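Local coordinates for protein inositol-1-monophosphatase SuhB (PDB 2Q74) that probably dephosphorylates inositol 1-phosphate to free myo-inositol in a magnesium-dependent reaction, as a homodimeric member of the inositol monophosphatase superfamily, at residues V58-T63 / L103-G108; L177-G182 / R203-I208; G209-D214 / Y226-V231; D214-A219 / A240-E245. All blocks are in the same frame, centred on the assembly; numbering follows the deposited sequence.

Contact 1: V58-T63 / L103-G108; sequences VVDTDT and LDPIDG
Asp-104 and Asp-60 bring two carboxylates close together, OD1 to OD1 4.0 Å apart, within a cluster of acidic groups that Glu-83 and Asp-235 extend. Such a gathering of acids is consistent with the two-magnesium site of this family. OD1 of Asp-104 also accepts a hydrogen bond from the backbone N of Ile-106 at 3.2 Å, met from above the carboxylate plane, which makes an Asx turn of the corner at Pro-105. The proline ring faces the helix. Its CB lies 3.6 Å from CG2 of Thr-63, a methyl presented because OG1 turns back to hydrogen-bond Val-59 O, while its CG approaches the carbonyl O of Asp-60 to 3.6 Å. With CG anti to the backbone N (chi1 -165°), Asp-60 lays OD1 across the same ring, 3.7 Å from Pro-105 CB. Next along, Ile-106 extends CD1 across Val-59, crossing it at about a right angle, with 3.7 Å to CG1. The segment carries Asp-Pro-Ile-Asp-Gly, which Thr-109 completes as the superfamily signature. Helix 55-74 backs this corner of the chain between strands 100-104 and 106-107, Phe-112 of helix 109-114 touches both Val-59 and Ile-106, and helix 8-33 packs on Thr-63.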
loop_
_atom_site.group_PDB
_atom_site.type_symbol
_atom_site.label_atom_id
_atom_site.label_comp_id
_atom_site.label_asym_id
_atom_site.label_seq_id
_atom_site.Cartn_x
_atom_site.Cartn_y
_atom_site.Cartn_z
ATOM N N VAL A 58 7.321 18.962 -11.956
ATOM C CA VAL A 58 7.753 18.909 -13.340
ATOM C C VAL A 58 6.988 17.839 -14.102
ATOM O O VAL A 58 6.395 18.132 -15.127
ATOM C CB VAL A 58 9.281 18.658 -13.457
ATOM C CG1 VAL A 58 9.692 18.564 -14.902
ATOM C CG2 VAL A 58 10.043 19.778 -12.787
ATOM N N VAL A 59 6.988 16.611 -13.591
ATOM C CA VAL A 59 6.352 15.499 -14.288
ATOM C C VAL A 59 4.845 15.697 -14.363
ATOM O O VAL A 59 4.216 15.370 -15.372
ATOM C CB VAL A 59 6.637 14.157 -13.624
ATOM C CG1 VAL A 59 5.861 13.073 -14.343
ATOM C CG2 VAL A 59 8.113 13.855 -13.628
ATOM N N ASP A 60 4.291 16.250 -13.288
ATOM C CA ASP A 60 2.865 16.517 -13.187
ATOM C C ASP A 60 2.436 17.480 -14.292
ATOM O O ASP A 60 1.468 17.224 -15.005
ATOM C CB ASP A 60 2.540 17.082 -11.800
ATOM C CG ASP A 60 1.074 17.055 -11.487
ATOM O OD1 ASP A 60 0.481 15.948 -11.472
ATOM O OD2 ASP A 60 0.511 18.143 -11.231
ATOM N N THR A 61 3.189 18.560 -14.459
ATOM C CA THR A 61 2.898 19.543 -15.493
ATOM C C THR A 61 3.058 18.961 -16.890
ATOM O O THR A 61 2.210 19.161 -17.758
ATOM C CB THR A 61 3.840 20.752 -15.389
ATOM O OG1 THR A 61 3.906 21.181 -14.029
ATOM C CG2 THR A 61 3.334 21.885 -16.263
ATOM N N ASP A 62 4.165 18.258 -17.104
ATOM C CA ASP A 62 4.468 17.677 -18.399
ATOM C C ASP A 62 3.329 16.773 -18.850
ATOM O O ASP A 62 2.877 16.853 -19.999
ATOM C CB ASP A 62 5.774 16.880 -18.336
ATOM C CG ASP A 62 7.022 17.774 -18.179
ATOM O OD1 ASP A 62 6.996 18.963 -18.568
ATOM O OD2 ASP A 62 8.039 17.270 -17.662
ATOM N N THR A 63 2.861 15.933 -17.926
ATOM C CA THR A 63 1.811 14.952 -18.207
ATOM C C THR A 63 0.457 15.621 -18.416
ATOM O O THR A 63 -0.364 15.173 -19.213
ATOM C CB THR A 63 1.691 13.940 -17.056
ATOM O OG1 THR A 63 2.950 13.312 -16.825
ATOM C CG2 THR A 63 0.665 12.871 -17.371
ATOM N N LEU A 103 -9.247 15.802 -14.836
ATOM C CA LEU A 103 -8.087 14.950 -14.747
ATOM C C LEU A 103 -7.029 15.266 -13.691
ATOM O O LEU A 103 -6.936 16.385 -13.195
ATOM C CB LEU A 103 -7.490 14.724 -16.136
ATOM C CG LEU A 103 -6.983 15.832 -17.046
ATOM C CD1 LEU A 103 -7.558 15.598 -18.447
ATOM C CD2 LEU A 103 -7.368 17.176 -16.575
ATOM N N ASP A 104 -6.300 14.215 -13.310
ATOM C CA ASP A 104 -5.126 14.311 -12.455
ATOM C C ASP A 104 -4.027 13.413 -13.038
ATOM O O ASP A 104 -4.144 12.178 -13.034
ATOM C CB ASP A 104 -5.416 13.903 -11.011
ATOM C CG ASP A 104 -4.280 14.289 -10.058
ATOM O OD1 ASP A 104 -3.227 14.737 -10.548
ATOM O OD2 ASP A 104 -4.427 14.159 -8.827
ATOM N N PRO A 105 -2.952 14.030 -13.537
ATOM C CA PRO A 105 -1.816 13.282 -14.077
ATOM C C PRO A 105 -1.099 12.384 -13.063
ATOM O O PRO A 105 -0.601 11.318 -13.428
ATOM C CB PRO A 105 -0.868 14.381 -14.544
ATOM C CG PRO A 105 -1.735 15.586 -14.701
ATOM C CD PRO A 105 -2.737 15.479 -13.630
ATOM N N ILE A 106 -1.014 12.830 -11.814
ATOM C CA ILE A 106 -0.395 12.032 -10.767
ATOM C C ILE A 106 -1.157 12.205 -9.459
ATOM O O ILE A 106 -0.965 13.195 -8.739
ATOM C CB ILE A 106 1.091 12.417 -10.530
ATOM C CG1 ILE A 106 1.912 12.352 -11.834
ATOM C CG2 ILE A 106 1.694 11.503 -9.441
ATOM C CD1 ILE A 106 3.275 12.988 -11.718
ATOM N N ASP A 107 -2.040 11.247 -9.180
ATOM C CA ASP A 107 -2.719 11.142 -7.895
ATOM C C ASP A 107 -1.884 10.237 -6.998
ATOM O O ASP A 107 -1.647 9.076 -7.305
ATOM C CB ASP A 107 -4.116 10.555 -8.056
ATOM C CG ASP A 107 -4.860 10.462 -6.739
ATOM O OD1 ASP A 107 -4.595 11.257 -5.809
ATOM O OD2 ASP A 107 -5.738 9.596 -6.617
ATOM N N GLY A 108 -1.424 10.789 -5.892
ATOM C CA GLY A 108 -0.473 10.117 -5.030
ATOM C C GLY A 108 0.901 10.654 -5.315
ATOM O O GLY A 108 1.769 9.903 -5.725
#

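Contact 2: L177-G182 / R203-I208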
loop_
_atom_site.group_PDB
_atom_site.type_symbol
_atom_site.label_atom_id
_atom_site.label_comp_id
_atom_site.label_asym_id
_atom_site.label_seq_id
_atom_site.Cartn_x
_atom_site.Cartn_y
_atom_site.Cartn_z
ATOM N N LEU A 177 -11.173 -1.671 5.354
ATOM C CA LEU A 177 -11.467 -0.295 5.041
ATOM C C LEU A 177 -10.194 0.465 4.677
ATOM O O LEU A 177 -9.214 0.437 5.414
ATOM C CB LEU A 177 -12.115 0.364 6.244
ATOM C CG LEU A 177 -12.469 1.836 6.113
ATOM C CD1 LEU A 177 -13.686 2.045 5.198
ATOM C CD2 LEU A 177 -12.718 2.380 7.485
ATOM N N GLY A 178 -10.246 1.184 3.558
ATOM C CA GLY A 178 -9.185 2.099 3.186
ATOM C C GLY A 178 -9.533 3.528 3.564
ATOM O O GLY A 178 -10.688 3.951 3.508
ATOM N N THR A 179 -8.539 4.291 3.969
ATOM C CA THR A 179 -8.751 5.719 4.218
ATOM C C THR A 179 -7.589 6.549 3.779
ATOM O O THR A 179 -6.531 6.036 3.462
ATOM C CB THR A 179 -9.006 6.022 5.702
ATOM O OG1 THR A 179 -8.027 5.364 6.516
ATOM C CG2 THR A 179 -10.357 5.531 6.074
ATOM N N GLY A 180 -7.823 7.848 3.746
ATOM C CA GLY A 180 -6.776 8.811 3.498
ATOM C C GLY A 180 -7.049 10.074 4.274
ATOM O O GLY A 180 -8.109 10.230 4.892
ATOM N N PHE A 181 -6.053 10.952 4.277
ATOM C CA PHE A 181 -6.184 12.293 4.826
ATOM C C PHE A 181 -6.374 13.199 3.630
ATOM O O PHE A 181 -5.533 13.226 2.722
ATOM C CB PHE A 181 -4.938 12.674 5.624
ATOM C CG PHE A 181 -4.787 11.914 6.923
ATOM C CD1 PHE A 181 -3.570 11.349 7.276
ATOM C CD2 PHE A 181 -5.863 11.772 7.792
ATOM C CE1 PHE A 181 -3.431 10.661 8.470
ATOM C CE2 PHE A 181 -5.724 11.087 8.982
ATOM C CZ PHE A 181 -4.504 10.537 9.323
ATOM N N GLY A 182 -7.507 13.899 3.615
ATOM C CA GLY A 182 -7.916 14.707 2.476
ATOM C C GLY A 182 -7.554 16.164 2.665
ATOM O O GLY A 182 -7.541 16.661 3.795
ATOM N N ARG A 203 -12.705 -5.002 10.270
ATOM C CA ARG A 203 -11.673 -6.037 10.180
ATOM C C ARG A 203 -10.277 -5.483 10.334
ATOM O O ARG A 203 -9.560 -5.925 11.212
ATOM C CB ARG A 203 -11.787 -6.717 8.834
ATOM C CG ARG A 203 -10.943 -7.945 8.605
ATOM C CD ARG A 203 -11.213 -8.381 7.156
ATOM N NE ARG A 203 -10.628 -9.658 6.811
ATOM C CZ ARG A 203 -11.149 -10.836 7.111
ATOM N NH1 ARG A 203 -12.274 -10.934 7.807
ATOM N NH2 ARG A 203 -10.497 -11.933 6.737
ATOM N N ASP A 204 -9.888 -4.541 9.470
ATOM C CA ASP A 204 -8.569 -3.875 9.509
ATOM C C ASP A 204 -8.651 -2.601 8.647
ATOM O O ASP A 204 -9.662 -2.325 8.010
ATOM C CB ASP A 204 -7.455 -4.802 9.005
ATOM C CG ASP A 204 -6.040 -4.423 9.558
ATOM O OD1 ASP A 204 -5.863 -3.315 10.097
ATOM O OD2 ASP A 204 -5.079 -5.233 9.436
ATOM N N VAL A 205 -7.601 -1.804 8.656
ATOM C CA VAL A 205 -7.579 -0.538 7.931
ATOM C C VAL A 205 -6.371 -0.520 7.000
ATOM O O VAL A 205 -5.337 -1.083 7.325
ATOM C CB VAL A 205 -7.539 0.668 8.946
ATOM C CG1 VAL A 205 -7.494 2.008 8.252
ATOM C CG2 VAL A 205 -8.737 0.613 9.858
ATOM N N ARG A 206 -6.524 0.118 5.849
ATOM C CA ARG A 206 -5.437 0.322 4.904
ATOM C C ARG A 206 -5.294 1.823 4.584
ATOM O O ARG A 206 -6.304 2.522 4.412
ATOM C CB ARG A 206 -5.700 -0.473 3.611
ATOM C CG ARG A 206 -5.487 -2.012 3.677
ATOM C CD ARG A 206 -4.025 -2.429 4.038
ATOM N NE ARG A 206 -4.006 -3.178 5.304
ATOM C CZ ARG A 206 -3.933 -4.506 5.415
ATOM N NH1 ARG A 206 -3.813 -5.268 4.345
ATOM N NH2 ARG A 206 -3.946 -5.080 6.604
ATOM N N ARG A 207 -4.049 2.313 4.524
ATOM C CA ARG A 207 -3.776 3.701 4.146
ATOM C C ARG A 207 -2.662 3.732 3.133
ATOM O O ARG A 207 -1.472 3.702 3.479
ATOM C CB ARG A 207 -3.450 4.525 5.394
ATOM C CG ARG A 207 -2.838 5.955 5.213
ATOM C CD ARG A 207 -3.864 6.992 4.808
ATOM N NE ARG A 207 -4.585 7.773 5.848
ATOM C CZ ARG A 207 -4.803 7.462 7.137
ATOM N NH1 ARG A 207 -4.325 6.368 7.724
ATOM N NH2 ARG A 207 -5.520 8.303 7.877
ATOM N N ILE A 208 -3.047 3.877 1.883
ATOM C CA ILE A 208 -2.185 3.623 0.744
ATOM C C ILE A 208 -1.626 4.872 0.056
ATOM O O ILE A 208 -0.572 4.799 -0.559
ATOM C CB ILE A 208 -2.939 2.716 -0.248
ATOM C CG1 ILE A 208 -3.005 1.303 0.333
ATOM C CG2 ILE A 208 -2.303 2.690 -1.664
ATOM C CD1 ILE A 208 -3.899 0.391 -0.464
#
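Arg-207 passes obliquely over Thr-179, skirts Gly-180 and finishes against the ring of Phe-181. Its CB lies 3.9 Å from Thr-179 O. The chain then leaves with CG anti to the backbone N (chi1 167°) and bends at both chi2 and chi3, so that CD passes the same carbonyl oxygen and NE draws up to Gly-180 CA at 3.4 Å. At the tip the guanidinium has different neighbours on its two faces. OG1 of Thr-179 sits over the centre of one, 3.9 Å from the plane; the opposite face is turned to CE1 of Phe-181. This is a cation-pi contact, with CZ of Arg-207 over the face of the Phe-181 ring, although the two planes are tilted 41° apart and do not stack flat. NH2 is modelled too close to the ring, which leaves the exact spacing doubtful.

The backbones themselves pair as parallel strands. Leu-177 N donates to Asp-204 O, Leu-177 O receives Arg-206 N, and Thr-179 N reaches Arg-206 O in a bond of 2.9 Å. Arg-206, a substrate-binding residue by similarity, is tethered within its own segment by NE to Val-205 O and by a salt bridge from NH2 to Asp-204 OD2, whose hydrogen bond is weak. Arg-207 also packs on Arg-207 of the second subunit. The pairing is that of a beta-alpha-beta crossover, strand 176-181, helix 188-198 and strand 204-206, placed at the dimer interface.

Contact 3: G209-D214 / Y226-V231; sequences GSAALD and YYEHGV
The ring of Tyr-226 lies between Asp-214 on one face and its own strand on the other. CB of Asp-214 stands over the first face in a CH-pi contact, 3.6 Å from the centroid of the Tyr-226 ring and displaced toward the CD1 and CE1 rim. Over the opposite face is the backbone N of Glu-228, 4.3 Å above the plane and likewise offset. The Asp-214 carboxylate is inclined to the ring by 35°, and with CG anti to the carbonyl carbon (chi1 -73°) it places OD2 near the Tyr-226 CE1 corner. No hydrogen bond crosses between the segments.

Beyond the ring, the hydroxyl of Tyr-226 lies beside the methyl of Ala-211 and donates a hydrogen bond to OE1 of Glu-228, whose chain is extended beyond CG; the modelled bond is very short, and its length is doubtful at this resolution. The Ala-211 methyl is hemmed in by three residues of the strand, since Val-231 CG1 lies 3.9 Å from CB and Glu-228 OE1 is 4.0 Å from the same CB.

Ser-210 is the N-cap of the helix and its OG accepts a weak capping bond from Leu-213 N. OD2 of Asp-107, a magnesium ligand by similarity, accepts from Ala-212 N, linking the start of this helix to the presumed metal site. Around the contact, helix 211-220 lies against strand 225-231, with Leu-215 and Val-218 also on Tyr-226. Strand 262-267 flanks the latter strand, Gly-230 and Val-231 facing its Leu-262 in a G1 beta bulge.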
loop_
_atom_site.group_PDB
_atom_site.type_symbol
_atom_site.label_atom_id
_atom_site.label_comp_id
_atom_site.label_asym_id
_atom_site.label_seq_id
_atom_site.Cartn_x
_atom_site.Cartn_y
_atom_site.Cartn_z
ATOM N N GLY A 209 -2.292 6.008 0.167
ATOM C CA GLY A 209 -1.815 7.268 -0.387
ATOM C C GLY A 209 -2.382 7.655 -1.749
ATOM O O GLY A 209 -1.792 8.541 -2.411
ATOM N N SER A 210 -3.499 7.030 -2.181
ATOM C CA SER A 210 -4.118 7.387 -3.460
ATOM C C SER A 210 -5.637 7.142 -3.524
ATOM O O SER A 210 -6.112 6.015 -3.527
ATOM C CB SER A 210 -3.433 6.666 -4.621
ATOM O OG SER A 210 -4.123 6.943 -5.844
ATOM N N ALA A 211 -6.403 8.217 -3.580
ATOM C CA ALA A 211 -7.840 8.120 -3.539
ATOM C C ALA A 211 -8.354 7.391 -4.765
ATOM O O ALA A 211 -9.243 6.553 -4.667
ATOM C CB ALA A 211 -8.454 9.508 -3.440
ATOM N N ALA A 212 -7.754 7.696 -5.912
ATOM C CA ALA A 212 -8.127 7.077 -7.173
ATOM C C ALA A 212 -7.969 5.552 -7.093
ATOM O O ALA A 212 -8.861 4.785 -7.506
ATOM C CB ALA A 212 -7.284 7.658 -8.314
ATOM N N LEU A 213 -6.840 5.123 -6.542
ATOM C CA LEU A 213 -6.542 3.696 -6.442
ATOM C C LEU A 213 -7.390 2.991 -5.394
ATOM O O LEU A 213 -7.681 1.811 -5.560
ATOM C CB LEU A 213 -5.027 3.477 -6.168
ATOM C CG LEU A 213 -4.111 3.779 -7.359
ATOM C CD1 LEU A 213 -2.603 3.660 -6.970
ATOM C CD2 LEU A 213 -4.443 2.893 -8.540
ATOM N N ASP A 214 -7.762 3.684 -4.319
ATOM C CA ASP A 214 -8.623 3.122 -3.285
ATOM C C ASP A 214 -10.014 2.829 -3.871
ATOM O O ASP A 214 -10.605 1.768 -3.648
ATOM C CB ASP A 214 -8.790 4.115 -2.116
ATOM C CG ASP A 214 -7.544 4.234 -1.239
ATOM O OD1 ASP A 214 -6.862 3.226 -0.993
ATOM O OD2 ASP A 214 -7.260 5.343 -0.765
ATOM N N TYR A 226 -14.178 2.256 1.362
ATOM C CA TYR A 226 -13.229 3.357 1.382
ATOM C C TYR A 226 -13.906 4.604 1.884
ATOM O O TYR A 226 -15.016 4.891 1.495
ATOM C CB TYR A 226 -12.681 3.585 -0.026
ATOM C CG TYR A 226 -11.984 4.900 -0.230
ATOM C CD1 TYR A 226 -10.792 5.192 0.451
ATOM C CD2 TYR A 226 -12.497 5.852 -1.112
ATOM C CE1 TYR A 226 -10.108 6.422 0.253
ATOM C CE2 TYR A 226 -11.850 7.080 -1.315
ATOM C CZ TYR A 226 -10.634 7.352 -0.629
ATOM O OH TYR A 226 -10.006 8.542 -0.832
ATOM N N TYR A 227 -13.206 5.340 2.742
ATOM C CA TYR A 227 -13.718 6.597 3.302
ATOM C C TYR A 227 -12.603 7.651 3.382
ATOM O O TYR A 227 -11.552 7.432 4.003
ATOM C CB TYR A 227 -14.307 6.374 4.705
ATOM C CG TYR A 227 -14.416 7.645 5.510
ATOM C CD1 TYR A 227 -15.334 8.616 5.159
ATOM C CD2 TYR A 227 -13.576 7.901 6.581
ATOM C CE1 TYR A 227 -15.449 9.819 5.865
ATOM C CE2 TYR A 227 -13.664 9.102 7.301
ATOM C CZ TYR A 227 -14.626 10.068 6.934
ATOM O OH TYR A 227 -14.798 11.287 7.594
ATOM N N GLU A 228 -12.860 8.801 2.765
ATOM C CA GLU A 228 -11.986 9.948 2.901
ATOM C C GLU A 228 -12.742 11.275 2.938
ATOM O O GLU A 228 -13.671 11.505 2.169
ATOM C CB GLU A 228 -10.944 9.981 1.785
ATOM C CG GLU A 228 -9.777 10.906 2.112
ATOM C CD GLU A 228 -8.665 10.831 1.128
ATOM O OE1 GLU A 228 -8.391 9.732 0.601
ATOM O OE2 GLU A 228 -8.054 11.892 0.876
ATOM N N HIS A 229 -12.292 12.145 3.834
ATOM C CA HIS A 229 -12.844 13.474 4.016
ATOM C C HIS A 229 -11.930 14.531 3.394
ATOM O O HIS A 229 -10.876 14.840 3.945
ATOM C CB HIS A 229 -12.998 13.748 5.510
ATOM C CG HIS A 229 -13.775 14.983 5.815
ATOM N ND1 HIS A 229 -15.152 15.018 5.775
ATOM C CD2 HIS A 229 -13.372 16.226 6.172
ATOM C CE1 HIS A 229 -15.565 16.235 6.090
ATOM N NE2 HIS A 229 -14.504 16.984 6.338
ATOM N N GLY A 230 -12.334 15.074 2.247
ATOM C CA GLY A 230 -11.602 16.163 1.599
ATOM C C GLY A 230 -10.829 15.748 0.360
ATOM O O GLY A 230 -9.621 15.950 0.275
ATOM N N VAL A 231 -11.536 15.201 -0.619
ATOM C CA VAL A 231 -10.916 14.698 -1.829
ATOM C C VAL A 231 -11.295 15.599 -2.993
ATOM O O VAL A 231 -12.472 15.837 -3.242
ATOM C CB VAL A 231 -11.383 13.251 -2.123
ATOM C CG1 VAL A 231 -10.732 12.718 -3.402
ATOM C CG2 VAL A 231 -11.080 12.342 -0.942
#

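Contact 4: D214-A219 / A240-E245; sequences DLCMVA and ALIAAE
Ala-219 sets its methyl against the backbone of the neighbouring helix, CB lying 3.7 Å from Ala-243 CA and 3.8 Å from Ile-242 CG2. Small residues on both sides make this the close part of the contact: the two alanine methyls are 4.4 Å apart from CB to CB, and CB of Ala-243 reaches back to the carbonyl O of Leu-215 at 3.7 Å. The axes of the two segments, 214-219 and 240-245, run almost in the same direction, 9° apart, and pass at 8.0 Å.

Nearer the N-terminal ends of the two segments, Leu-215 spans the distance with its longer side chain. CG stands anti to the carbonyl carbon (chi1 -72°), and CD1 extends to the backbone N of Ala-240 at 3.7 Å.

Helices 211-220 and 233-245 lie in the middle layer of the alpha-beta-alpha-beta-alpha sandwich. On one side Cys-216 and Ile-242 meet Tyr-145 and Val-136 of the larger sheet; Leu-215 and Val-218 instead rest on Tyr-226 of the smaller one.

On the side of the larger sheet the approach is less close, SG of Cys-216 lying 4.2 Å from CD1 of Ile-242, though both are buried. The partly exposed residues of the two segments, Ala-244 and Glu-245, lie on helix 233-245 and do not touch the other segment. Glu-245 sends its carboxylate away from the helix pair, OE2 accepting from Gly-150 N and OE1 from Gly-152 N.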
loop_
_atom_site.group_PDB
_atom_site.type_symbol
_atom_site.label_atom_id
_atom_site.label_comp_id
_atom_site.label_asym_id
_atom_site.label_seq_id
_atom_site.Cartn_x
_atom_site.Cartn_y
_atom_site.Cartn_z
ATOM N N ASP A 214 -7.762 3.684 -4.319
ATOM C CA ASP A 214 -8.623 3.122 -3.285
ATOM C C ASP A 214 -10.014 2.829 -3.871
ATOM O O ASP A 214 -10.605 1.768 -3.648
ATOM C CB ASP A 214 -8.790 4.115 -2.116
ATOM C CG ASP A 214 -7.544 4.234 -1.239
ATOM O OD1 ASP A 214 -6.862 3.226 -0.993
ATOM O OD2 ASP A 214 -7.260 5.343 -0.765
ATOM N N LEU A 215 -10.553 3.785 -4.605
ATOM C CA LEU A 215 -11.818 3.585 -5.251
ATOM C C LEU A 215 -11.738 2.374 -6.184
ATOM O O LEU A 215 -12.658 1.566 -6.254
ATOM C CB LEU A 215 -12.229 4.856 -5.993
ATOM C CG LEU A 215 -12.663 6.002 -5.052
ATOM C CD1 LEU A 215 -12.648 7.345 -5.749
ATOM C CD2 LEU A 215 -14.105 5.684 -4.472
ATOM N N CYS A 216 -10.603 2.195 -6.858
ATOM C CA CYS A 216 -10.485 1.046 -7.778
ATOM C C CYS A 216 -10.376 -0.274 -6.995
ATOM O O CYS A 216 -10.933 -1.314 -7.399
ATOM C CB CYS A 216 -9.297 1.222 -8.724
ATOM S SG CYS A 216 -9.480 2.571 -9.907
ATOM N N MET A 217 -9.654 -0.232 -5.876
ATOM C CA MET A 217 -9.546 -1.431 -5.058
ATOM C C MET A 217 -10.956 -1.912 -4.632
ATOM O O MET A 217 -11.270 -3.106 -4.661
ATOM C CB MET A 217 -8.647 -1.180 -3.867
ATOM C CG MET A 217 -7.177 -1.132 -4.272
ATOM S SD MET A 217 -6.086 -0.970 -2.836
ATOM C CE MET A 217 -5.822 0.781 -2.972
ATOM N N VAL A 218 -11.791 -0.964 -4.228
ATOM C CA VAL A 218 -13.150 -1.299 -3.804
ATOM C C VAL A 218 -13.881 -1.995 -4.961
ATOM O O VAL A 218 -14.442 -3.079 -4.797
ATOM C CB VAL A 218 -13.905 -0.059 -3.328
ATOM C CG1 VAL A 218 -15.356 -0.380 -3.081
ATOM C CG2 VAL A 218 -13.240 0.508 -2.042
ATOM N N ALA A 219 -13.750 -1.416 -6.149
ATOM C CA ALA A 219 -14.300 -1.979 -7.354
ATOM C C ALA A 219 -13.793 -3.388 -7.623
ATOM O O ALA A 219 -14.542 -4.267 -7.976
ATOM C CB ALA A 219 -13.993 -1.075 -8.527
ATOM N N ALA A 240 -14.897 6.906 -8.644
ATOM C CA ALA A 240 -16.231 6.816 -8.067
ATOM C C ALA A 240 -17.154 6.021 -8.994
ATOM O O ALA A 240 -17.854 5.103 -8.554
ATOM C CB ALA A 240 -16.785 8.207 -7.802
ATOM N N LEU A 241 -17.109 6.366 -10.276
ATOM C CA LEU A 241 -17.950 5.727 -11.294
ATOM C C LEU A 241 -17.578 4.268 -11.396
ATOM O O LEU A 241 -18.433 3.387 -11.504
ATOM C CB LEU A 241 -17.740 6.394 -12.654
ATOM C CG LEU A 241 -18.834 6.414 -13.720
ATOM C CD1 LEU A 241 -18.189 6.422 -15.138
ATOM C CD2 LEU A 241 -19.845 5.300 -13.608
ATOM N N ILE A 242 -16.282 4.025 -11.375
ATOM C CA ILE A 242 -15.759 2.678 -11.521
ATOM C C ILE A 242 -16.273 1.801 -10.382
ATOM O O ILE A 242 -16.908 0.764 -10.628
ATOM C CB ILE A 242 -14.237 2.650 -11.571
ATOM C CG1 ILE A 242 -13.735 3.359 -12.853
ATOM C CG2 ILE A 242 -13.787 1.203 -11.549
ATOM C CD1 ILE A 242 -12.257 3.700 -12.880
ATOM N N ALA A 243 -16.055 2.244 -9.142
ATOM C CA ALA A 243 -16.624 1.541 -7.988
ATOM C C ALA A 243 -18.165 1.356 -8.142
ATOM O O ALA A 243 -18.708 0.279 -7.923
ATOM C CB ALA A 243 -16.260 2.253 -6.705
ATOM N N ALA A 244 -18.853 2.396 -8.569
ATOM C CA ALA A 244 -20.329 2.329 -8.715
ATOM C C ALA A 244 -20.698 1.257 -9.726
ATOM O O ALA A 244 -21.502 0.388 -9.458
ATOM C CB ALA A 244 -20.899 3.679 -9.125
ATOM N N GLU A 245 -20.055 1.278 -10.875
ATOM C CA GLU A 245 -20.362 0.301 -11.915
ATOM C C GLU A 245 -19.945 -1.118 -11.546
ATOM O O GLU A 245 -20.258 -2.075 -12.269
ATOM C CB GLU A 245 -19.697 0.709 -13.231
ATOM C CG GLU A 245 -20.343 1.911 -13.906
ATOM C CD GLU A 245 -21.776 1.669 -14.293
ATOM O OE1 GLU A 245 -22.112 0.525 -14.696
ATOM O OE2 GLU A 245 -22.570 2.632 -14.193
#

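Overall arrangement
Contact 1 lies on the side of the seven-stranded sheet, its centre about 17 Å from that of contact 3 and 23 Å from contact 2. Contacts 2 and 3 share the five-stranded sheet, where strands 176-181 and 225-231 are neighbours, and their centres are only about 8 Å apart. Contact 4 shares Asp-214 and helix 211-220 with contact 3, about 11 Å away centre to centre, and their segments alternate along the chain; contacts 1, 2 and 3 follow in series. Asp-107 joins contact 1 to contact 3, and with Asp-235, on helix 233-245, this is consistent with a magnesium site between the two halves, while contact 2 faces the second subunit.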